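Local coordinates for protein CLPV1 (Pseudomonas aeruginosa, PDB 4UQW), which is an AAA+-type ATPase of the type VI secretion system, probably disassembling the contracted TssB-TssC sheath, and is represented here by its N-terminal domain, at residues F12-Y20 with S112-V120. Residues are numbered along the deposited sequence; the frame is centred on the assembly and turned at random.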
ATOM      1  N   PHE A  12       0.974 -11.714   5.519  1.00 14.37           N
ATOM      2  CA  PHE A  12       0.693 -10.443   6.187  1.00 13.11           C
ATOM      3  C   PHE A  12       1.446 -10.297   7.490  1.00 13.74           C
ATOM      4  O   PHE A  12       1.692  -9.183   7.927  1.00 14.92           O
ATOM      5  CB  PHE A  12      -0.838 -10.321   6.440  1.00 13.64           C
ATOM      6  CG  PHE A  12      -1.593 -10.021   5.166  1.00 15.57           C
ATOM      7  CD1 PHE A  12      -1.874 -11.024   4.237  1.00 17.33           C
ATOM      8  CD2 PHE A  12      -1.949  -8.681   4.835  1.00 15.67           C
ATOM      9  CE1 PHE A  12      -2.541 -10.741   3.000  1.00 17.25           C
ATOM     10  CE2 PHE A  12      -2.582  -8.375   3.598  1.00 16.88           C
ATOM     11  CZ  PHE A  12      -2.867  -9.403   2.675  1.00 16.55           C
ATOM     12  N   GLY A  13       1.843 -11.428   8.083  1.00 13.71           N
ATOM     13  CA  GLY A  13       2.654 -11.430   9.290  1.00 15.04           C
ATOM     14  C   GLY A  13       3.999 -10.733   9.071  1.00 16.83           C
ATOM     15  O   GLY A  13       4.612 -10.293  10.068  1.00 18.86           O
ATOM     16  N   LYS A  14       4.438 -10.565   7.811  1.00 13.23           N
ATOM     17  CA  LYS A  14       5.677  -9.829   7.602  1.00 13.93           C
ATOM     18  C   LYS A  14       5.519  -8.302   7.681  1.00 14.08           C
ATOM     19  O   LYS A  14       6.513  -7.582   7.756  1.00 15.52           O
ATOM     20  CB  LYS A  14       6.265 -10.150   6.223  1.00 14.15           C
ATOM     21  CG  LYS A  14       6.665 -11.623   6.071  1.00 13.51           C
ATOM     22  CD  LYS A  14       7.728 -11.984   7.148  1.00 16.80           C
ATOM     23  CE  LYS A  14       8.295 -13.387   6.798  1.00 14.60           C
ATOM     24  NZ  LYS A  14       9.302 -13.896   7.832  1.00 17.76           N
ATOM     25  N   LEU A  15       4.285  -7.795   7.674  1.00 13.91           N
ATOM     26  CA  LEU A  15       4.054  -6.356   7.739  1.00 14.45           C
ATOM     27  C   LEU A  15       4.498  -5.774   9.075  1.00 15.29           C
ATOM     28  O   LEU A  15       4.338  -6.438  10.129  1.00 17.50           O
ATOM     29  CB  LEU A  15       2.572  -6.034   7.534  1.00 13.74           C
ATOM     30  CG  LEU A  15       2.026  -6.357   6.137  1.00 12.62           C
ATOM     31  CD1 LEU A  15       0.561  -6.112   6.122  1.00 14.72           C
ATOM     32  CD2 LEU A  15       2.653  -5.499   5.023  1.00 15.08           C
ATOM     33  N   ASN A  16       5.044  -4.569   9.061  1.00 15.31           N
ATOM     34  CA  ASN A  16       5.262  -3.855  10.334  1.00 14.35           C
ATOM     35  C   ASN A  16       3.948  -3.401  10.948  1.00 16.66           C
ATOM     36  O   ASN A  16       2.855  -3.645  10.361  1.00 15.72           O
ATOM     37  CB  ASN A  16       6.259  -2.695  10.165  1.00 15.05           C
ATOM     38  CG  ASN A  16       5.692  -1.503   9.396  1.00 15.39           C
ATOM     39  OD1 ASN A  16       4.494  -1.432   9.057  1.00 15.69           O
ATOM     40  ND2 ASN A  16       6.570  -0.537   9.087  1.00 16.75           N
ATOM     41  N   SER A  17       4.007  -2.787  12.143  1.00 17.24           N
ATOM     42  CA  SER A  17       2.771  -2.538  12.846  0.56 15.83           C
ATOM     43  C   SER A  17       1.960  -1.445  12.153  1.00 19.26           C
ATOM     44  O   SER A  17       0.741  -1.549  12.090  1.00 17.36           O
ATOM     45  CB  SER A  17       3.069  -2.174  14.301  0.56 21.45           C
ATOM     46  OG  SER A  17       3.752  -0.947  14.356  0.56 24.84           O
ATOM     47  N   LEU A  18       2.629  -0.449  11.608  1.00 17.37           N
ATOM     48  CA  LEU A  18       1.871   0.629  10.951  1.00 17.11           C
ATOM     49  C   LEU A  18       1.100   0.057   9.748  1.00 17.22           C
ATOM     50  O   LEU A  18      -0.132   0.313   9.532  1.00 16.31           O
ATOM     51  CB  LEU A  18       2.852   1.772  10.554  1.00 18.45           C
ATOM     52  CG  LEU A  18       2.173   2.991   9.898  1.00 17.50           C
ATOM     53  CD1 LEU A  18       2.984   4.281  10.152  1.00 16.90           C
ATOM     54  CD2 LEU A  18       1.975   2.816   8.395  1.00 17.80           C
ATOM     55  N   ALA A  19       1.775  -0.717   8.896  1.00 15.25           N
ATOM     56  CA  ALA A  19       1.155  -1.262   7.688  1.00 13.86           C
ATOM     57  C   ALA A  19       0.053  -2.240   8.049  1.00 14.93           C
ATOM     58  O   ALA A  19      -1.008  -2.237   7.405  1.00 16.14           O
ATOM     59  CB  ALA A  19       2.177  -1.965   6.770  1.00 15.57           C
ATOM     60  N   TYR A  20       0.249  -3.114   9.056  1.00 14.33           N
ATOM     61  CA  TYR A  20      -0.752  -4.114   9.376  1.00 15.50           C
ATOM     62  C   TYR A  20      -1.956  -3.445  10.041  1.00 16.46           C
ATOM     63  O   TYR A  20      -3.119  -3.772   9.736  1.00 16.28           O
ATOM     64  CB  TYR A  20      -0.209  -5.184  10.331  1.00 16.44           C
ATOM     65  CG  TYR A  20      -0.766  -6.604  10.196  1.00 16.17           C
ATOM     66  CD1 TYR A  20      -2.024  -6.866   9.647  1.00 20.86           C
ATOM     67  CD2 TYR A  20       0.029  -7.700  10.503  1.00 17.99           C
ATOM     68  CE1 TYR A  20      -2.510  -8.173   9.508  1.00 19.11           C
ATOM     69  CE2 TYR A  20      -0.445  -9.001  10.403  1.00 17.35           C
ATOM     70  CZ  TYR A  20      -1.707  -9.244   9.895  1.00 18.45           C
ATOM     71  OH  TYR A  20      -2.213 -10.510   9.720  1.00 19.22           O
ATOM     72  N   SER A 112      13.612  -7.532   8.244  1.00 18.34           N
ATOM     73  CA  SER A 112      12.681  -8.583   8.637  0.71 16.88           C
ATOM     74  C   SER A 112      11.207  -8.169   8.559  1.00 17.09           C
ATOM     75  O   SER A 112      10.352  -9.022   8.582  1.00 18.48           O
ATOM     76  CB  SER A 112      13.011  -9.025  10.055  0.71 18.87           C
ATOM     77  OG  SER A 112      12.811  -7.944  10.941  0.71 20.77           O
ATOM     78  N   GLN A 113      10.914  -6.855   8.471  1.00 16.54           N
ATOM     79  CA  GLN A 113       9.520  -6.383   8.412  1.00 17.67           C
ATOM     80  C   GLN A 113       9.297  -5.535   7.186  1.00 16.66           C
ATOM     81  O   GLN A 113      10.185  -4.829   6.722  1.00 17.72           O
ATOM     82  CB  GLN A 113       9.165  -5.543   9.608  1.00 18.87           C
ATOM     83  CG  GLN A 113       9.374  -6.261  10.938  1.00 21.80           C
ATOM     84  CD  GLN A 113       8.965  -5.319  12.026  1.00 32.44           C
ATOM     85  OE1 GLN A 113       7.818  -5.231  12.313  1.00 27.74           O
ATOM     86  NE2 GLN A 113       9.907  -4.558  12.571  1.00 45.14           N
ATOM     87  N   VAL A 114       8.088  -5.613   6.654  1.00 13.55           N
ATOM     88  CA  VAL A 114       7.736  -4.833   5.468  1.00 14.01           C
ATOM     89  C   VAL A 114       7.095  -3.516   5.893  1.00 14.43           C
ATOM     90  O   VAL A 114       6.030  -3.497   6.517  1.00 16.19           O
ATOM     91  CB  VAL A 114       6.787  -5.658   4.569  1.00 14.10           C
ATOM     92  CG1 VAL A 114       6.269  -4.855   3.325  1.00 16.36           C
ATOM     93  CG2 VAL A 114       7.456  -7.005   4.177  1.00 15.83           C
ATOM     94  N   ARG A 115       7.786  -2.421   5.586  1.00 13.98           N
ATOM     95  CA  ARG A 115       7.286  -1.075   5.825  1.00 13.39           C
ATOM     96  C   ARG A 115       6.590  -0.569   4.576  1.00 15.40           C
ATOM     97  O   ARG A 115       6.739  -1.116   3.464  1.00 15.21           O
ATOM     98  CB  ARG A 115       8.435  -0.131   6.234  1.00 15.60           C
ATOM     99  CG  ARG A 115       9.621  -0.076   5.233  1.00 14.49           C
ATOM    100  CD  ARG A 115      10.867   0.582   5.878  1.00 17.73           C
ATOM    101  NE  ARG A 115      10.595   1.965   6.236  1.00 18.26           N
ATOM    102  CZ  ARG A 115      11.452   2.676   6.962  1.00 17.46           C
ATOM    103  NH1 ARG A 115      12.580   2.097   7.424  1.00 20.54           N
ATOM    104  NH2 ARG A 115      11.184   3.942   7.219  1.00 17.51           N
ATOM    105  N   THR A 116       5.854   0.515   4.715  1.00 14.63           N
ATOM    106  CA  THR A 116       5.065   0.932   3.543  1.00 15.01           C
ATOM    107  C   THR A 116       5.942   1.404   2.383  1.00 13.79           C
ATOM    108  O   THR A 116       5.530   1.252   1.217  1.00 13.23           O
ATOM    109  CB  THR A 116       3.984   2.003   3.881  1.00 16.66           C
ATOM    110  OG1 THR A 116       4.585   3.221   4.299  1.00 15.61           O
ATOM    111  CG2 THR A 116       3.047   1.476   4.976  1.00 15.57           C
ATOM    112  N   GLY A 117       7.180   1.836   2.629  1.00 15.17           N
ATOM    113  CA  GLY A 117       8.002   2.256   1.514  1.00 15.91           C
ATOM    114  C   GLY A 117       8.434   1.039   0.714  1.00 15.19           C
ATOM    115  O   GLY A 117       8.634   1.147  -0.504  1.00 15.41           O
ATOM    116  N   TYR A 118       8.563  -0.131   1.367  1.00 14.44           N
ATOM    117  CA  TYR A 118       8.867  -1.339   0.578  1.00 15.83           C
ATOM    118  C   TYR A 118       7.646  -1.791  -0.215  1.00 15.01           C
ATOM    119  O   TYR A 118       7.805  -2.370  -1.297  1.00 15.27           O
ATOM    120  CB  TYR A 118       9.316  -2.498   1.484  1.00 15.50           C
ATOM    121  CG  TYR A 118      10.535  -2.200   2.319  1.00 14.82           C
ATOM    122  CD1 TYR A 118      11.391  -1.170   2.032  1.00 14.90           C
ATOM    123  CD2 TYR A 118      10.791  -2.994   3.435  1.00 15.49           C
ATOM    124  CE1 TYR A 118      12.534  -0.923   2.818  1.00 16.74           C
ATOM    125  CE2 TYR A 118      11.924  -2.771   4.239  1.00 18.16           C
ATOM    126  CZ  TYR A 118      12.759  -1.728   3.936  1.00 19.67           C
ATOM    127  OH  TYR A 118      13.841  -1.442   4.757  1.00 21.44           O
ATOM    128  N   LEU A 119       6.432  -1.568   0.306  1.00 13.31           N
ATOM    129  CA  LEU A 119       5.244  -1.833  -0.494  1.00 14.25           C
ATOM    130  C   LEU A 119       5.231  -0.966  -1.754  1.00 15.75           C
ATOM    131  O   LEU A 119       4.928  -1.457  -2.841  1.00 15.56           O
ATOM    132  CB  LEU A 119       3.935  -1.550   0.260  1.00 15.92           C
ATOM    133  CG  LEU A 119       3.737  -2.338   1.540  1.00 14.15           C
ATOM    134  CD1 LEU A 119       2.539  -1.733   2.312  1.00 16.90           C
ATOM    135  CD2 LEU A 119       3.408  -3.813   1.221  1.00 15.78           C
ATOM    136  N   VAL A 120       5.610   0.304  -1.624  1.00 14.21           N
ATOM    137  CA  VAL A 120       5.648   1.156  -2.811  1.00 14.82           C
ATOM    138  C   VAL A 120       6.667   0.637  -3.826  1.00 13.72           C
ATOM    139  O   VAL A 120       6.351   0.555  -5.015  1.00 15.52           O
ATOM    140  CB  VAL A 120       5.992   2.603  -2.385  1.00 13.85           C
ATOM    141  CG1 VAL A 120       6.175   3.506  -3.614  1.00 17.26           C
ATOM    142  CG2 VAL A 120       4.828   3.162  -1.559  1.00 17.32           C
TER
HETATM  143  O   HOH W   1      10.893 -11.747   8.933  1.00 21.59           O
HETATM  144  O   HOH W   2       6.482  -7.887  11.266  1.00 30.13           O
HETATM  145  O   HOH W   3       6.407  -3.218  13.675  1.00 28.15           O
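Val114 meets Lys14 and Leu15 with different methyls: its CG2 rests on Lys14 CB, while CG1, anti to the backbone N (chi1 176°), lies 4.0 Å from Leu15 CD2. That leucine methyl is the bump; it enters the shallow hollow walled by Val114 CG1 and Leu119 CD2, and Val98 of helix 92-108 and Trp43 of helix 40-49 also pack on Leu15. Further along, Thr116 CG2 rests against both Leu18 CD2, at 3.8 Å, and Ala19 CB. The backbones fix this register through a single beta bridge: Val114 N donates to Lys14 O (2.8 Å), and Asn16 N to Val114 O (2.9 Å), arriving from above the carbonyl plane. Asn16 then turns back to N-cap helix 17-33, its OD1 accepting from Ala19 N at 2.8 Å, while ND2 packs over Arg115 CA and CB and donates a hydrogen bond to Glu161. At the more exposed edge, one water joins Lys14 NZ to Ser112 O and another links Ser17 N to Gln113 OE1. In this Clp amino-terminal domain the bridge thus ties the loops leading into helices 17-33 and 116-124; because Asn16 serves bridge and cap, the positions of the two helix starts are probably coupled.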